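Local coordinates for peroxisomal membrane protein LPX1 (Saccharomyces cerevisiae, PDB 2Y6U) that hydrolyses acyl esters in yeast peroxisomes, with acyl esterase, triacylglycerol lipase and phospholipase A activity, at residues L55-G60 with V89-Q94; V140-S145 with L164-E169. One frame throughout, in Å; residues are numbered along the deposited sequence.

Contact 1 of 2, residues L55-G60 with V89-Q94; sequences LVFLHG and VLLIDQ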
loop_
_atom_site.group_PDB
_atom_site.type_symbol
_atom_site.label_atom_id
_atom_site.label_comp_id
_atom_site.label_asym_id
_atom_site.label_seq_id
_atom_site.Cartn_x
_atom_site.Cartn_y
_atom_site.Cartn_z
ATOM N N LEU A 55 10.921 16.722 1.534
ATOM C CA LEU A 55 10.688 16.407 2.914
ATOM C C LEU A 55 9.251 16.294 3.233
ATOM O O LEU A 55 8.469 17.151 2.842
ATOM C CB LEU A 55 11.313 17.495 3.797
ATOM C CG LEU A 55 12.787 17.501 4.062
ATOM C CD1 LEU A 55 13.695 17.248 2.980
ATOM C CD2 LEU A 55 13.216 18.871 4.815
ATOM N N VAL A 56 8.886 15.265 3.997
ATOM C CA VAL A 56 7.506 15.044 4.339
ATOM C C VAL A 56 7.416 14.924 5.872
ATOM O O VAL A 56 8.106 14.145 6.430
ATOM C CB VAL A 56 6.948 13.771 3.709
ATOM C CG1 VAL A 56 5.484 13.548 4.160
ATOM C CG2 VAL A 56 7.078 13.853 2.125
ATOM N N PHE A 57 6.654 15.799 6.512
ATOM C CA PHE A 57 6.642 15.838 7.989
ATOM C C PHE A 57 5.261 15.390 8.492
ATOM O O PHE A 57 4.241 15.876 8.009
ATOM C CB PHE A 57 6.811 17.261 8.517
ATOM C CG PHE A 57 8.210 17.795 8.445
ATOM C CD1 PHE A 57 8.671 18.424 7.283
ATOM C CD2 PHE A 57 9.069 17.674 9.528
ATOM C CE1 PHE A 57 9.967 18.932 7.233
ATOM C CE2 PHE A 57 10.351 18.200 9.484
ATOM C CZ PHE A 57 10.795 18.817 8.314
ATOM N N LEU A 58 5.289 14.486 9.466
ATOM C CA LEU A 58 4.118 13.787 10.009
ATOM C C LEU A 58 3.992 14.084 11.490
ATOM O O LEU A 58 4.867 13.674 12.321
ATOM C CB LEU A 58 4.225 12.276 9.724
ATOM C CG LEU A 58 4.456 11.834 8.285
ATOM C CD1 LEU A 58 4.470 10.257 8.280
ATOM C CD2 LEU A 58 3.422 12.506 7.351
ATOM N N HIS A 59 2.971 14.845 11.851
ATOM C CA HIS A 59 2.772 15.246 13.221
ATOM C C HIS A 59 2.395 14.096 14.195
ATOM O O HIS A 59 1.955 13.018 13.792
ATOM C CB HIS A 59 1.627 16.305 13.317
ATOM C CG HIS A 59 0.285 15.746 12.877
ATOM N ND1 HIS A 59 -0.467 14.899 13.681
ATOM C CD2 HIS A 59 -0.414 15.902 11.726
ATOM C CE1 HIS A 59 -1.568 14.555 13.012
ATOM N NE2 HIS A 59 -1.549 15.134 11.822
ATOM N N GLY A 60 2.537 14.397 15.472
ATOM C CA GLY A 60 2.228 13.495 16.529
ATOM C C GLY A 60 0.721 13.493 16.825
ATOM O O GLY A 60 -0.057 14.353 16.353
ATOM N N VAL A 89 8.398 20.611 0.421
ATOM C CA VAL A 89 8.136 20.149 1.769
ATOM C C VAL A 89 6.640 19.960 1.907
ATOM O O VAL A 89 5.867 20.870 1.572
ATOM C CB VAL A 89 8.571 21.152 2.883
ATOM C CG1 VAL A 89 8.315 20.578 4.309
ATOM C CG2 VAL A 89 10.017 21.528 2.720
ATOM N N LEU A 90 6.206 18.801 2.398
ATOM C CA LEU A 90 4.773 18.536 2.617
ATOM C C LEU A 90 4.481 18.441 4.085
ATOM O O LEU A 90 5.095 17.638 4.808
ATOM C CB LEU A 90 4.370 17.214 1.993
ATOM C CG LEU A 90 4.820 16.949 0.561
ATOM C CD1 LEU A 90 4.337 15.579 0.004
ATOM C CD2 LEU A 90 4.345 18.086 -0.411
ATOM N N LEU A 91 3.499 19.185 4.544
ATOM C CA LEU A 91 3.061 19.158 5.856
ATOM C C LEU A 91 1.615 18.664 5.895
ATOM O O LEU A 91 0.701 19.287 5.351
ATOM C CB LEU A 91 3.141 20.538 6.501
ATOM C CG LEU A 91 4.499 21.216 6.653
ATOM C CD1 LEU A 91 4.315 22.497 7.562
ATOM C CD2 LEU A 91 5.593 20.345 7.028
ATOM N N ILE A 92 1.424 17.469 6.402
ATOM C CA ILE A 92 0.155 16.760 6.255
ATOM C C ILE A 92 -0.643 16.679 7.590
ATOM O O ILE A 92 -0.091 16.381 8.636
ATOM C CB ILE A 92 0.443 15.322 5.747
ATOM C CG1 ILE A 92 1.067 15.370 4.366
ATOM C CG2 ILE A 92 -0.865 14.401 5.734
ATOM C CD1 ILE A 92 1.671 13.958 3.893
ATOM N N ASP A 93 -1.973 16.919 7.536
ATOM C CA ASP A 93 -2.850 16.657 8.683
ATOM C C ASP A 93 -3.574 15.343 8.460
ATOM O O ASP A 93 -4.252 15.106 7.435
ATOM C CB ASP A 93 -3.920 17.686 8.847
ATOM C CG ASP A 93 -3.450 18.948 9.538
ATOM O OD1 ASP A 93 -2.565 18.900 10.388
ATOM O OD2 ASP A 93 -4.036 20.000 9.227
ATOM N N GLN A 94 -3.416 14.446 9.414
ATOM C CA GLN A 94 -4.148 13.158 9.374
ATOM C C GLN A 94 -5.656 13.470 9.380
ATOM O O GLN A 94 -6.082 14.554 9.821
ATOM C CB GLN A 94 -3.786 12.377 10.608
ATOM C CG GLN A 94 -2.332 11.872 10.624
ATOM C CD GLN A 94 -2.111 10.896 9.476
ATOM O OE1 GLN A 94 -2.740 9.846 9.383
ATOM N NE2 GLN A 94 -1.185 11.232 8.608
HETATM O O HOH W 1 2.362 16.899 9.791
#
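L55 O accepts a hydrogen bond from L90 N at 2.8 Å, the first of two backbone bonds that join these parallel strands, neighbours in the central sheet of the alpha/beta hydrolase fold. V56 CG1, anti to the backbone N (chi1 177°), meets I92 CD1 at 3.8 Å, while V56 CG2 meets L90 CD1. F57 N then donates to L90 O at 3.0 Å in a nearly straight bond. Its side chain leaves on the same face of the sheet as V89 and L91. V89 CG1 lies at the ring edge, 3.7 Å from F57 CD1, and L91 CD2 packs against F57 CB. Past F57 the strands spread, and a water donates to F57 O and I92 O and accepts from H59 N. On the other face, L58 CD2 lies beside I92 CD1, and helix 114-125 packs on both side chains. CB of H59, in the loop that follows, points toward 93-94, and the ring edge with NE2 and CD2 lies against it. In the ring plane, H59 NE2 accepts from Q94 N at 3.1 Å, N-H...N angle 177°. H59 ND1 donates to G60 O at 2.8 Å from above the carbonyl plane of G60. D93 is held elsewhere, by K65 N and D99 N. With NE2 an acceptor and ND1 a donor, the H59 ring is probably neutral and ties the two loops together beyond the parting strands.

Contact 2 of 2, residues V140-S145 with L164-E169; sequences VVIGHS and LLILIE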
loop_
_atom_site.group_PDB
_atom_site.type_symbol
_atom_site.label_atom_id
_atom_site.label_comp_id
_atom_site.label_asym_id
_atom_site.label_seq_id
_atom_site.Cartn_x
_atom_site.Cartn_y
_atom_site.Cartn_z
ATOM N N VAL A 140 12.755 12.386 2.122
ATOM C CA VAL A 140 12.993 12.175 3.551
ATOM C C VAL A 140 11.667 12.306 4.284
ATOM O O VAL A 140 10.895 13.203 3.965
ATOM C CB VAL A 140 13.897 13.261 4.103
ATOM C CG1 VAL A 140 14.156 13.025 5.700
ATOM C CG2 VAL A 140 15.172 13.411 3.262
ATOM N N VAL A 141 11.347 11.353 5.154
ATOM C CA VAL A 141 10.121 11.441 5.981
ATOM C C VAL A 141 10.553 11.644 7.399
ATOM O O VAL A 141 11.480 11.001 7.838
ATOM C CB VAL A 141 9.198 10.204 5.830
ATOM C CG1 VAL A 141 9.938 8.892 6.179
ATOM C CG2 VAL A 141 7.833 10.373 6.645
ATOM N N ILE A 142 9.923 12.604 8.047
ATOM C CA ILE A 142 10.225 12.991 9.384
ATOM C C ILE A 142 8.910 12.889 10.173
ATOM O O ILE A 142 7.887 13.517 9.843
ATOM C CB ILE A 142 10.807 14.422 9.519
ATOM C CG1 ILE A 142 11.982 14.665 8.561
ATOM C CG2 ILE A 142 11.106 14.738 11.048
ATOM C CD1 ILE A 142 11.581 15.243 7.197
ATOM N N GLY A 143 8.881 12.075 11.229
ATOM C CA GLY A 143 7.642 11.884 11.942
ATOM C C GLY A 143 7.853 11.947 13.429
ATOM O O GLY A 143 8.848 11.404 13.941
ATOM N N HIS A 144 6.988 12.644 14.109
ATOM C CA HIS A 144 6.918 12.586 15.594
ATOM C C HIS A 144 5.834 11.576 16.091
ATOM O O HIS A 144 4.698 11.665 15.677
ATOM C CB HIS A 144 6.616 13.995 16.095
ATOM C CG HIS A 144 6.462 14.073 17.568
ATOM N ND1 HIS A 144 5.305 14.478 18.176
ATOM C CD2 HIS A 144 7.300 13.708 18.552
ATOM C CE1 HIS A 144 5.445 14.389 19.493
ATOM N NE2 HIS A 144 6.667 13.975 19.762
ATOM N N SER A 145 6.113 10.739 17.082
ATOM C CA SER A 145 4.993 10.023 17.913
ATOM C C SER A 145 4.239 9.119 16.971
ATOM O O SER A 145 4.877 8.250 16.309
ATOM C CB SER A 145 4.120 11.034 18.774
ATOM O OG SER A 145 2.685 10.858 18.848
ATOM N N LEU A 164 15.428 8.199 3.433
ATOM C CA LEU A 164 15.905 8.500 4.802
ATOM C C LEU A 164 14.671 8.703 5.691
ATOM O O LEU A 164 13.707 9.428 5.298
ATOM C CB LEU A 164 16.746 9.771 4.761
ATOM C CG LEU A 164 17.210 10.296 6.123
ATOM C CD1 LEU A 164 18.202 9.245 6.751
ATOM C CD2 LEU A 164 17.915 11.652 5.930
ATOM N N LEU A 165 14.646 8.048 6.854
ATOM C CA LEU A 165 13.565 8.162 7.854
ATOM C C LEU A 165 14.146 8.831 9.060
ATOM O O LEU A 165 15.272 8.465 9.510
ATOM C CB LEU A 165 13.058 6.784 8.252
ATOM C CG LEU A 165 12.046 6.130 7.317
ATOM C CD1 LEU A 165 12.506 5.855 5.866
ATOM C CD2 LEU A 165 11.544 4.879 8.075
ATOM N N ILE A 166 13.450 9.821 9.600
ATOM C CA ILE A 166 13.854 10.487 10.807
ATOM C C ILE A 166 12.642 10.396 11.757
ATOM O O ILE A 166 11.554 10.928 11.490
ATOM C CB ILE A 166 14.234 11.954 10.596
ATOM C CG1 ILE A 166 15.350 12.063 9.525
ATOM C CG2 ILE A 166 14.630 12.565 11.991
ATOM C CD1 ILE A 166 15.846 13.483 9.256
ATOM N N LEU A 167 12.800 9.639 12.815
ATOM C CA LEU A 167 11.744 9.359 13.745
ATOM C C LEU A 167 12.022 10.088 15.031
ATOM O O LEU A 167 13.058 9.839 15.687
ATOM C CB LEU A 167 11.713 7.828 13.984
ATOM C CG LEU A 167 11.795 6.899 12.787
ATOM C CD1 LEU A 167 11.786 5.427 13.263
ATOM C CD2 LEU A 167 10.660 7.139 11.790
ATOM N N ILE A 168 11.121 10.974 15.448
ATOM C CA ILE A 168 11.343 11.743 16.657
ATOM C C ILE A 168 10.360 11.140 17.661
ATOM O O ILE A 168 9.140 11.250 17.512
ATOM C CB ILE A 168 11.073 13.211 16.462
ATOM C CG1 ILE A 168 11.928 13.812 15.297
ATOM C CG2 ILE A 168 11.308 13.978 17.836
ATOM C CD1 ILE A 168 11.311 15.144 14.733
ATOM N N GLU A 169 10.857 10.519 18.700
ATOM C CA GLU A 169 10.009 9.901 19.696
ATOM C C GLU A 169 8.872 9.048 19.148
ATOM O O GLU A 169 7.668 9.247 19.494
ATOM C CB GLU A 169 9.425 10.989 20.586
ATOM C CG GLU A 169 10.410 11.599 21.534
ATOM C CD GLU A 169 10.677 10.652 22.802
ATOM O OE1 GLU A 169 9.711 10.104 23.326
ATOM O OE2 GLU A 169 11.814 10.550 23.275
#
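H144 and E169 lie side by side and point the same way, with H144 CD2 4.0 Å from E169 CB. H144 CG is anti to the backbone N (chi1 178°), which carries CD2 to 3.2 Å from I168 O. The polar ends of both share a third residue: H323 O accepts from H144 NE2, and H323 ND1 bonds E169 OE1. Behind them, I142 CG2 crosses I168 CD1 at an angle and I166 runs beside I142, which has a second conformer not described here. I166 CD1 also reaches V140 CG1 at 4.0 Å. On the opposite face V141 CG1 packs against L165 CG at 3.7 Å, with helix 146-157 on both. Strand 137-144, this helix and strand 164-168 form a beta-alpha-beta crossover; the turn from its first strand into the helix is probably the nucleophile elbow of the alpha/beta hydrolase fold. S145 there has a strained backbone, phi 64° and psi -122°. The E169-H323 bond beside it is consistent with a Ser-His-acid catalytic triad of S145, H323 and E169. Five backbone bonds link the strands, and G143, with no side chain on the helix face, bonds through both its N and O.

How the contacts relate
From the N terminus the chain runs through strand 51-58, makes a long excursion with little regular structure, and returns along strand 84-92, where contact 1 closes the loop. Helices 98-103 and 114-125 follow. The chain then crosses to the far side of strand 51-58 and enters strand 137-144. Contact 2 closes a shorter loop, through helix 146-157 to strand 164-168. The loops neither nest nor cross. Their inner strands are neighbours, joined by probable hydrogen bonds from V56 N to V140 O and from L58 N to I142 O. Together they build four consecutive parallel strands, ordered 84-92, 51-58, 137-144, 164-168. G60 CA packs near S145 OG, which is bonded to S61 N.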